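MutS2 protein (Thermus thermophilus, PDB 2ZQE) probably cleaves DNA through its C-terminal Smr endonuclease domain, the fragment described here, and so helps suppress homologous recombination. Local coordinates at residues Val4-Arg10 with Thr35-Gly41; Leu12-Leu18 with Ala46-Ile51; Leu25-Arg29 with Val79-Pro83. All blocks are in the same frame, centred on the assembly; numbering follows the deposited sequence.

In the fold
Contact 1 joins two parallel strands mainly by backbone hydrogen bonds; contact 2 packs helix on helix and contact 3 helix on strand, both with apolar side chains at their centre. Both use helix 14-30, their centres about 18 Å apart. Contact 1 lies nearest the middle and meets both: Leu47 CD1 rests on Leu9 O, and strand 35-39 neighbours strand 76-81. Its Leu9, Leu36, Leu38 and His40 are buried, its charged pairs toward the surface. In contact 2 only Ala17 and Ile51 of the touching residues are buried, and no hydrogen bond crosses. In contact 3 Leu25, Ala28, Val79 and Leu81 are buried, and Arg29 adds two hydrogen bonds to the carbonyls of exposed Arg82 and Pro83.

Contact 1 (Val4-Arg10 with Thr35-Gly41); sequences VKEVDLR and TLRLLHG
Glu6 of strand 6-8 and Arg37 of strand 35-39 pair across two parallel strands, the ends of a beta-alpha-beta unit whose crossover is helix 14-30. Arg37 N gives a nearly straight bond to Lys5 O, and Val7 N, Leu39 N and Leu9 N continue the pattern. The Arg37 side chain leaves CB near Lys5 O; CG and CD then run across Val4 CG1, 3.8 Å from CD. A bend at chi3 (57°) turns the head back to Glu6. There NE (2.8 Å) and NH2 (2.9 Å) both hold OE2 in a side-on salt bridge, with the carboxylate and guanidinium planes 35° apart. NH2 also reaches Glu71 O. With Arg37 cut back to an alanine, the Glu6 carboxylate is likely to lose its charged mate and Val4 CG1 the chain it packs on. Facing the helices, Val7 CG2 meets Leu36 CD1, and Leu9 CD1 meets Leu38 CB. On the Glu6 face, Asp8 OD1 accepts from Arg10 N in an Asx turn and from Arg10 NE from the opposite face of its plane. Arg10 NH2 donates to Asp8 OD2, fixing the guanidinium, and Leu39 CD2 lies 3.5 Å above one face of that group, offset toward its rim.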
loop_
_atom_site.group_PDB
_atom_site.type_symbol
_atom_site.label_atom_id
_atom_site.label_comp_id
_atom_site.label_asym_id
_atom_site.label_seq_id
_atom_site.Cartn_x
_atom_site.Cartn_y
_atom_site.Cartn_z
ATOM N N VAL A 4 10.657 -8.437 -0.456
ATOM C CA VAL A 4 9.188 -8.196 -0.282
ATOM C C VAL A 4 8.658 -7.374 -1.456
ATOM O O VAL A 4 9.227 -6.332 -1.787
ATOM C CB VAL A 4 8.886 -7.479 1.061
ATOM C CG1 VAL A 4 7.408 -7.049 1.155
ATOM C CG2 VAL A 4 9.270 -8.366 2.251
ATOM N N LYS A 5 7.586 -7.852 -2.088
ATOM C CA LYS A 5 6.990 -7.183 -3.244
ATOM C C LYS A 5 6.682 -5.723 -2.913
ATOM O O LYS A 5 6.076 -5.432 -1.892
ATOM C CB LYS A 5 5.718 -7.902 -3.689
ATOM C CG LYS A 5 5.020 -7.250 -4.862
ATOM C CD LYS A 5 3.788 -8.020 -5.283
ATOM C CE LYS A 5 3.131 -7.377 -6.487
ATOM N NZ LYS A 5 4.150 -6.900 -7.453
ATOM N N GLU A 6 7.126 -4.818 -3.777
ATOM C CA GLU A 6 6.914 -3.392 -3.570
ATOM C C GLU A 6 6.388 -2.777 -4.849
ATOM O O GLU A 6 6.889 -3.075 -5.942
ATOM C CB GLU A 6 8.206 -2.691 -3.148
ATOM C CG GLU A 6 8.027 -1.195 -2.834
ATOM C CD GLU A 6 9.261 -0.577 -2.221
ATOM O OE1 GLU A 6 10.159 -0.126 -2.979
ATOM O OE2 GLU A 6 9.330 -0.520 -0.981
ATOM N N VAL A 7 5.372 -1.933 -4.711
ATOM C CA VAL A 7 4.825 -1.181 -5.838
ATOM C C VAL A 7 5.057 0.323 -5.626
ATOM O O VAL A 7 4.760 0.867 -4.568
ATOM C CB VAL A 7 3.330 -1.468 -6.059
ATOM C CG1 VAL A 7 2.802 -0.673 -7.246
ATOM C CG2 VAL A 7 3.114 -2.983 -6.274
ATOM N N ASP A 8 5.605 0.966 -6.652
ATOM C CA ASP A 8 5.945 2.377 -6.586
ATOM C C ASP A 8 4.798 3.213 -7.137
ATOM O O ASP A 8 4.572 3.268 -8.355
ATOM C CB ASP A 8 7.249 2.632 -7.361
ATOM C CG ASP A 8 7.811 4.012 -7.127
ATOM O OD1 ASP A 8 7.084 4.884 -6.609
ATOM O OD2 ASP A 8 9.000 4.233 -7.454
ATOM N N LEU A 9 4.085 3.863 -6.223
ATOM C CA LEU A 9 2.931 4.701 -6.552
ATOM C C LEU A 9 3.258 6.197 -6.632
ATOM O O LEU A 9 2.375 7.017 -6.854
ATOM C CB LEU A 9 1.855 4.489 -5.480
ATOM C CG LEU A 9 1.533 3.014 -5.255
ATOM C CD1 LEU A 9 0.849 2.837 -3.908
ATOM C CD2 LEU A 9 0.653 2.475 -6.371
ATOM N N ARG A 10 4.514 6.564 -6.401
ATOM C CA ARG A 10 4.872 7.977 -6.377
ATOM C C ARG A 10 4.657 8.556 -7.757
ATOM O O ARG A 10 4.967 7.897 -8.751
ATOM C CB ARG A 10 6.325 8.161 -5.951
ATOM C CG ARG A 10 6.581 7.627 -4.559
ATOM C CD ARG A 10 8.060 7.661 -4.234
ATOM N NE ARG A 10 8.832 6.757 -5.086
ATOM C CZ ARG A 10 10.160 6.689 -5.079
ATOM N NH1 ARG A 10 10.853 7.460 -4.251
ATOM N NH2 ARG A 10 10.792 5.850 -5.889
ATOM N N THR A 35 2.780 -10.344 2.396
ATOM C CA THR A 35 3.082 -8.932 2.640
ATOM C C THR A 35 3.248 -8.193 1.319
ATOM O O THR A 35 3.730 -8.780 0.340
ATOM C CB THR A 35 4.372 -8.775 3.475
ATOM O OG1 THR A 35 4.312 -9.654 4.611
ATOM C CG2 THR A 35 4.532 -7.342 3.983
ATOM N N LEU A 36 2.890 -6.908 1.326
ATOM C CA LEU A 36 3.036 -6.032 0.172
ATOM C C LEU A 36 3.419 -4.640 0.649
ATOM O O LEU A 36 2.785 -4.088 1.549
ATOM C CB LEU A 36 1.713 -5.966 -0.597
ATOM C CG LEU A 36 1.596 -4.962 -1.740
ATOM C CD1 LEU A 36 2.566 -5.259 -2.873
ATOM C CD2 LEU A 36 0.160 -4.946 -2.226
ATOM N N ARG A 37 4.455 -4.075 0.040
ATOM C CA ARG A 37 4.866 -2.701 0.364
ATOM C C ARG A 37 4.331 -1.721 -0.665
ATOM O O ARG A 37 4.479 -1.927 -1.859
ATOM C CB ARG A 37 6.387 -2.586 0.439
ATOM C CG ARG A 37 6.986 -3.218 1.688
ATOM C CD ARG A 37 8.503 -3.397 1.536
ATOM N NE ARG A 37 9.210 -2.139 1.251
ATOM C CZ ARG A 37 9.618 -1.249 2.158
ATOM N NH1 ARG A 37 9.389 -1.430 3.453
ATOM N NH2 ARG A 37 10.241 -0.151 1.755
ATOM N N LEU A 38 3.686 -0.661 -0.182
ATOM C CA LEU A 38 3.177 0.394 -1.042
ATOM C C LEU A 38 4.031 1.642 -0.868
ATOM O O LEU A 38 3.941 2.344 0.132
ATOM C CB LEU A 38 1.700 0.680 -0.705
ATOM C CG LEU A 38 0.803 -0.556 -0.743
ATOM C CD1 LEU A 38 -0.599 -0.180 -0.235
ATOM C CD2 LEU A 38 0.722 -1.158 -2.139
ATOM N N LEU A 39 4.896 1.890 -1.844
ATOM C CA LEU A 39 5.757 3.067 -1.818
ATOM C C LEU A 39 5.014 4.242 -2.442
ATOM O O LEU A 39 4.930 4.355 -3.673
ATOM C CB LEU A 39 7.050 2.752 -2.587
ATOM C CG LEU A 39 8.044 3.884 -2.851
ATOM C CD1 LEU A 39 8.422 4.563 -1.546
ATOM C CD2 LEU A 39 9.276 3.342 -3.596
ATOM N N HIS A 40 4.461 5.110 -1.593
ATOM C CA HIS A 40 3.689 6.268 -2.085
ATOM C C HIS A 40 4.369 7.597 -1.837
ATOM O O HIS A 40 3.932 8.635 -2.345
ATOM C CB HIS A 40 2.296 6.316 -1.452
ATOM C CG HIS A 40 2.276 5.959 0.002
ATOM N ND1 HIS A 40 2.844 6.752 0.975
ATOM C CD2 HIS A 40 1.735 4.902 0.646
ATOM C CE1 HIS A 40 2.652 6.198 2.159
ATOM N NE2 HIS A 40 1.993 5.066 1.987
ATOM N N GLY A 41 5.411 7.559 -1.018
ATOM C CA GLY A 41 6.147 8.749 -0.675
ATOM C C GLY A 41 5.432 9.612 0.339
ATOM O O GLY A 41 4.327 9.288 0.799
HETATM O O HOH W 1 5.966 -9.947 -0.763
#

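Contact 2 (Leu12-Leu18 with Ala46-Ile51); sequences LTVAEAL and ALRQAI
The side chains of Val14 and Leu47 run antiparallel past one another where the first turn of helix 14-30 meets helix 46-57, and the contact between these segments is wholly van der Waals. Among the apolar pairs, Val14 divides its two methyls: CG1 presses on Ala50 CB at 3.5 Å, closer than usual for two carbons, while CG2 touches both Leu47 CD2 and Ala46 CB. The methyl-only side chains of Ala17, Ala46 and Ala50 point toward the opposing segment. Leu47 CG stands anti to the carbonyl carbon (chi1 -63°), and the branch carries CD2 to Ala17 CB, 3.7 Å away. One turn further along, Leu18 CD2 touches Ile51 CG1 at 4.0 Å.

Carbon-to-carbonyl contacts form a second group. Leu47 CD2 sits 3.5 Å from Leu12 O, just ahead of the helix, and Leu18 CD2 approaches Ala50 O at 3.8 Å.

No hydrogen bond crosses; within residues 12-18 the helix start is capped. Thr13 is the N-cap: its OG1 accepts from Glu16 N at 3.1 Å, and Glu16 OE1 uses its anti lone pair to take Thr13 N at 2.8 Å. This reciprocal pair satisfies backbone N-H groups at the helix start and probably helps hold the first turn, which carries Val14 and Ala17.

Inward of the interface, Leu47 and Ile51 also touch His40. The segment axes cross at -50°, 9.8 Å apart, as two helices packed together over a sheet in this alpha/beta Smr domain, with a capping box opening the first.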
loop_
_atom_site.group_PDB
_atom_site.type_symbol
_atom_site.label_atom_id
_atom_site.label_comp_id
_atom_site.label_asym_id
_atom_site.label_seq_id
_atom_site.Cartn_x
_atom_site.Cartn_y
_atom_site.Cartn_z
ATOM N N LEU A 12 1.679 9.319 -8.960
ATOM C CA LEU A 12 0.287 9.090 -9.362
ATOM C C LEU A 12 -0.673 10.033 -8.615
ATOM O O LEU A 12 -0.423 10.407 -7.483
ATOM C CB LEU A 12 -0.109 7.630 -9.078
ATOM C CG LEU A 12 0.680 6.539 -9.829
ATOM C CD1 LEU A 12 0.220 5.172 -9.392
ATOM C CD2 LEU A 12 0.539 6.714 -11.345
ATOM N N THR A 13 -1.788 10.396 -9.246
ATOM C CA THR A 13 -2.877 11.052 -8.514
ATOM C C THR A 13 -3.454 10.083 -7.487
ATOM O O THR A 13 -3.212 8.880 -7.578
ATOM C CB THR A 13 -4.000 11.472 -9.449
ATOM O OG1 THR A 13 -4.553 10.306 -10.107
ATOM C CG2 THR A 13 -3.453 12.440 -10.464
ATOM N N VAL A 14 -4.236 10.591 -6.541
ATOM C CA VAL A 14 -4.959 9.681 -5.605
ATOM C C VAL A 14 -5.746 8.598 -6.366
ATOM O O VAL A 14 -5.654 7.398 -6.053
ATOM C CB VAL A 14 -5.868 10.473 -4.640
ATOM C CG1 VAL A 14 -6.853 9.549 -3.910
ATOM C CG2 VAL A 14 -5.018 11.256 -3.636
ATOM N N ALA A 15 -6.493 9.012 -7.389
ATOM C CA ALA A 15 -7.313 8.048 -8.146
ATOM C C ALA A 15 -6.481 6.972 -8.846
ATOM O O ALA A 15 -6.816 5.778 -8.798
ATOM C CB ALA A 15 -8.200 8.787 -9.142
ATOM N N GLU A 16 -5.391 7.382 -9.491
ATOM C CA GLU A 16 -4.512 6.427 -10.163
ATOM C C GLU A 16 -3.869 5.495 -9.130
ATOM O O GLU A 16 -3.783 4.273 -9.338
ATOM C CB GLU A 16 -3.396 7.163 -10.891
ATOM C CG GLU A 16 -3.783 7.861 -12.188
ATOM C CD GLU A 16 -2.618 8.702 -12.712
ATOM O OE1 GLU A 16 -2.102 9.510 -11.935
ATOM O OE2 GLU A 16 -2.185 8.522 -13.879
ATOM N N ALA A 17 -3.430 6.082 -8.024
ATOM C CA ALA A 17 -2.785 5.315 -6.949
ATOM C C ALA A 17 -3.717 4.263 -6.365
ATOM O O ALA A 17 -3.324 3.111 -6.175
ATOM C CB ALA A 17 -2.243 6.253 -5.846
ATOM N N LEU A 18 -4.961 4.647 -6.099
ATOM C CA LEU A 18 -5.935 3.687 -5.560
ATOM C C LEU A 18 -6.291 2.566 -6.540
ATOM O O LEU A 18 -6.466 1.417 -6.133
ATOM C CB LEU A 18 -7.198 4.408 -5.078
ATOM C CG LEU A 18 -7.021 5.166 -3.755
ATOM C CD1 LEU A 18 -8.361 5.707 -3.273
ATOM C CD2 LEU A 18 -6.398 4.336 -2.665
ATOM N N ALA A 46 -1.221 13.192 0.624
ATOM C CA ALA A 46 -2.517 12.846 0.027
ATOM C C ALA A 46 -2.597 11.373 -0.357
ATOM O O ALA A 46 -3.636 10.728 -0.142
ATOM C CB ALA A 46 -2.810 13.747 -1.187
ATOM N N LEU A 47 -1.508 10.833 -0.911
ATOM C CA LEU A 47 -1.484 9.392 -1.214
ATOM C C LEU A 47 -1.557 8.533 0.039
ATOM O O LEU A 47 -2.371 7.606 0.100
ATOM C CB LEU A 47 -0.274 9.014 -2.073
ATOM C CG LEU A 47 -0.155 9.618 -3.478
ATOM C CD1 LEU A 47 0.945 8.876 -4.242
ATOM C CD2 LEU A 47 -1.464 9.526 -4.265
ATOM N N ARG A 48 -0.713 8.828 1.033
ATOM C CA ARG A 48 -0.695 8.043 2.266
ATOM C C ARG A 48 -2.098 7.995 2.869
ATOM O O ARG A 48 -2.601 6.916 3.205
ATOM C CB ARG A 48 0.315 8.602 3.278
ATOM C CG ARG A 48 0.326 7.840 4.614
ATOM C CD ARG A 48 1.325 8.484 5.597
ATOM N NE ARG A 48 1.264 7.830 6.909
ATOM C CZ ARG A 48 0.360 8.113 7.851
ATOM N NH1 ARG A 48 -0.582 9.036 7.650
ATOM N NH2 ARG A 48 0.373 7.448 8.996
ATOM N N GLN A 49 -2.718 9.162 3.033
ATOM C CA GLN A 49 -4.023 9.215 3.679
ATOM C C GLN A 49 -5.087 8.447 2.915
ATOM O O GLN A 49 -5.859 7.677 3.517
ATOM C CB GLN A 49 -4.468 10.658 3.897
ATOM C CG GLN A 49 -5.754 10.748 4.719
ATOM C CD GLN A 49 -5.813 12.016 5.540
ATOM O OE1 GLN A 49 -5.817 13.107 4.996
ATOM N NE2 GLN A 49 -5.877 11.871 6.870
ATOM N N ALA A 50 -5.133 8.653 1.594
ATOM C CA ALA A 50 -6.150 8.011 0.765
ATOM C C ALA A 50 -5.959 6.500 0.737
ATOM O O ALA A 50 -6.920 5.739 0.839
ATOM C CB ALA A 50 -6.145 8.578 -0.653
ATOM N N ILE A 51 -4.703 6.072 0.626
ATOM C CA ILE A 51 -4.379 4.645 0.643
ATOM C C ILE A 51 -4.739 3.970 1.984
ATOM O O ILE A 51 -5.378 2.898 2.006
ATOM C CB ILE A 51 -2.907 4.418 0.285
ATOM C CG1 ILE A 51 -2.686 4.762 -1.180
ATOM C CG2 ILE A 51 -2.494 2.950 0.593
ATOM C CD1 ILE A 51 -1.214 4.930 -1.564
#

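Contact 3 (Leu25-Arg29 with Val79-Pro83); sequences LEEAR and VALRP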
loop_
_atom_site.group_PDB
_atom_site.type_symbol
_atom_site.label_atom_id
_atom_site.label_comp_id
_atom_site.label_asym_id
_atom_site.label_seq_id
_atom_site.Cartn_x
_atom_site.Cartn_y
_atom_site.Cartn_z
ATOM N N LEU A 25 -2.968 -5.441 -4.707
ATOM C CA LEU A 25 -3.502 -6.332 -3.661
ATOM C C LEU A 25 -4.028 -7.605 -4.319
ATOM O O LEU A 25 -3.775 -8.717 -3.837
ATOM C CB LEU A 25 -4.629 -5.648 -2.875
ATOM C CG LEU A 25 -4.168 -4.518 -1.946
ATOM C CD1 LEU A 25 -5.368 -3.676 -1.502
ATOM C CD2 LEU A 25 -3.423 -5.081 -0.741
ATOM N N GLU A 26 -4.712 -7.436 -5.449
ATOM C CA GLU A 26 -5.240 -8.596 -6.175
ATOM C C GLU A 26 -4.106 -9.542 -6.584
ATOM O O GLU A 26 -4.193 -10.763 -6.387
ATOM C CB GLU A 26 -6.035 -8.146 -7.404
ATOM C CG GLU A 26 -6.899 -9.260 -8.037
ATOM C CD GLU A 26 -8.034 -9.788 -7.149
ATOM O OE1 GLU A 26 -8.326 -9.228 -6.064
ATOM O OE2 GLU A 26 -8.683 -10.784 -7.569
ATOM N N GLU A 27 -3.041 -8.973 -7.143
ATOM C CA GLU A 27 -1.916 -9.761 -7.623
ATOM C C GLU A 27 -1.157 -10.405 -6.463
ATOM O O GLU A 27 -0.737 -11.558 -6.550
ATOM C CB GLU A 27 -0.990 -8.906 -8.500
ATOM C CG GLU A 27 -1.661 -8.546 -9.826
ATOM C CD GLU A 27 -0.810 -7.679 -10.738
ATOM O OE1 GLU A 27 0.403 -7.543 -10.496
ATOM O OE2 GLU A 27 -1.368 -7.154 -11.725
ATOM N N ALA A 28 -0.996 -9.668 -5.372
ATOM C CA ALA A 28 -0.256 -10.179 -4.215
ATOM C C ALA A 28 -0.983 -11.392 -3.631
ATOM O O ALA A 28 -0.347 -12.408 -3.342
ATOM C CB ALA A 28 -0.072 -9.091 -3.157
ATOM N N ARG A 29 -2.307 -11.312 -3.508
ATOM C CA ARG A 29 -3.092 -12.465 -3.039
ATOM C C ARG A 29 -3.117 -13.621 -4.054
ATOM O O ARG A 29 -3.076 -14.795 -3.660
ATOM C CB ARG A 29 -4.513 -12.059 -2.645
ATOM C CG ARG A 29 -4.541 -11.380 -1.262
ATOM C CD ARG A 29 -5.884 -11.536 -0.544
ATOM N NE ARG A 29 -6.093 -12.890 -0.021
ATOM C CZ ARG A 29 -6.826 -13.830 -0.616
ATOM N NH1 ARG A 29 -7.442 -13.578 -1.766
ATOM N NH2 ARG A 29 -6.951 -15.028 -0.055
ATOM N N VAL A 79 1.647 -3.674 4.087
ATOM C CA VAL A 79 0.358 -4.367 4.175
ATOM C C VAL A 79 0.559 -5.852 4.462
ATOM O O VAL A 79 1.292 -6.541 3.743
ATOM C CB VAL A 79 -0.459 -4.199 2.850
ATOM C CG1 VAL A 79 -1.836 -4.837 2.970
ATOM C CG2 VAL A 79 -0.604 -2.698 2.453
ATOM N N ALA A 80 -0.088 -6.329 5.522
ATOM C CA ALA A 80 -0.197 -7.757 5.792
ATOM C C ALA A 80 -1.469 -8.259 5.134
ATOM O O ALA A 80 -2.572 -7.804 5.458
ATOM C CB ALA A 80 -0.244 -8.018 7.278
ATOM N N LEU A 81 -1.322 -9.226 4.241
ATOM C CA LEU A 81 -2.445 -9.724 3.463
ATOM C C LEU A 81 -3.154 -10.876 4.157
ATOM O O LEU A 81 -2.526 -11.670 4.869
ATOM C CB LEU A 81 -1.941 -10.177 2.089
ATOM C CG LEU A 81 -1.241 -9.071 1.282
ATOM C CD1 LEU A 81 -0.345 -9.640 0.206
ATOM C CD2 LEU A 81 -2.284 -8.129 0.700
ATOM N N ARG A 82 -4.457 -10.980 3.948
ATOM C CA ARG A 82 -5.136 -12.198 4.363
ATOM C C ARG A 82 -4.676 -13.355 3.465
ATOM O O ARG A 82 -4.469 -13.168 2.259
ATOM C CB ARG A 82 -6.654 -12.022 4.382
ATOM C CG ARG A 82 -7.124 -11.503 5.736
ATOM C CD ARG A 82 -8.502 -10.920 5.668
ATOM N NE ARG A 82 -9.511 -11.755 6.320
ATOM C CZ ARG A 82 -10.324 -12.597 5.691
ATOM N NH1 ARG A 82 -10.248 -12.753 4.371
ATOM N NH2 ARG A 82 -11.213 -13.291 6.388
ATOM N N PRO A 83 -4.449 -14.537 4.061
ATOM C CA PRO A 83 -4.051 -15.739 3.310
ATOM C C PRO A 83 -5.137 -16.325 2.412
ATOM O O PRO A 83 -6.279 -15.869 2.422
ATOM C CB PRO A 83 -3.698 -16.738 4.414
ATOM C CG PRO A 83 -4.485 -16.312 5.569
ATOM C CD PRO A 83 -4.520 -14.803 5.509
#
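Arg29 has CG anti to its carbonyl carbon and a bend at chi3 (74°), which together swing its guanidinium off helix 14-30 to the chain end at Arg82 and Pro83. NE donates to Arg82 O at 2.8 Å and NH2 to Pro83 O at 2.7 Å. Both oxygens sit almost flush with the plane of the guanidinium, off its NE and NH2 side, yet each donor stands well above the plane of the carbonyl it meets, 44° out for Arg82 and 53° for Pro83. Two bonds to successive carbonyls hold the flat group against turning and tie down the last residues. Beneath this polar edge, the helix packs on a strand of the mixed sheet in the alpha/beta Smr fold: strand 76-81 runs antiparallel to strand 35-39 and to strand 61-66. Leu81 sets both methyls against the helix, CD1 pressed tightly on Ala28 CB at 3.4 Å and CD2 on Leu25 CD2 at 3.6 Å. Leu25 CD2 also reaches Val79 CG1 at 4.0 Å, the two side chains lying nearly perpendicular. Leu55 of helix 46-57 touches both Leu25 and Val79.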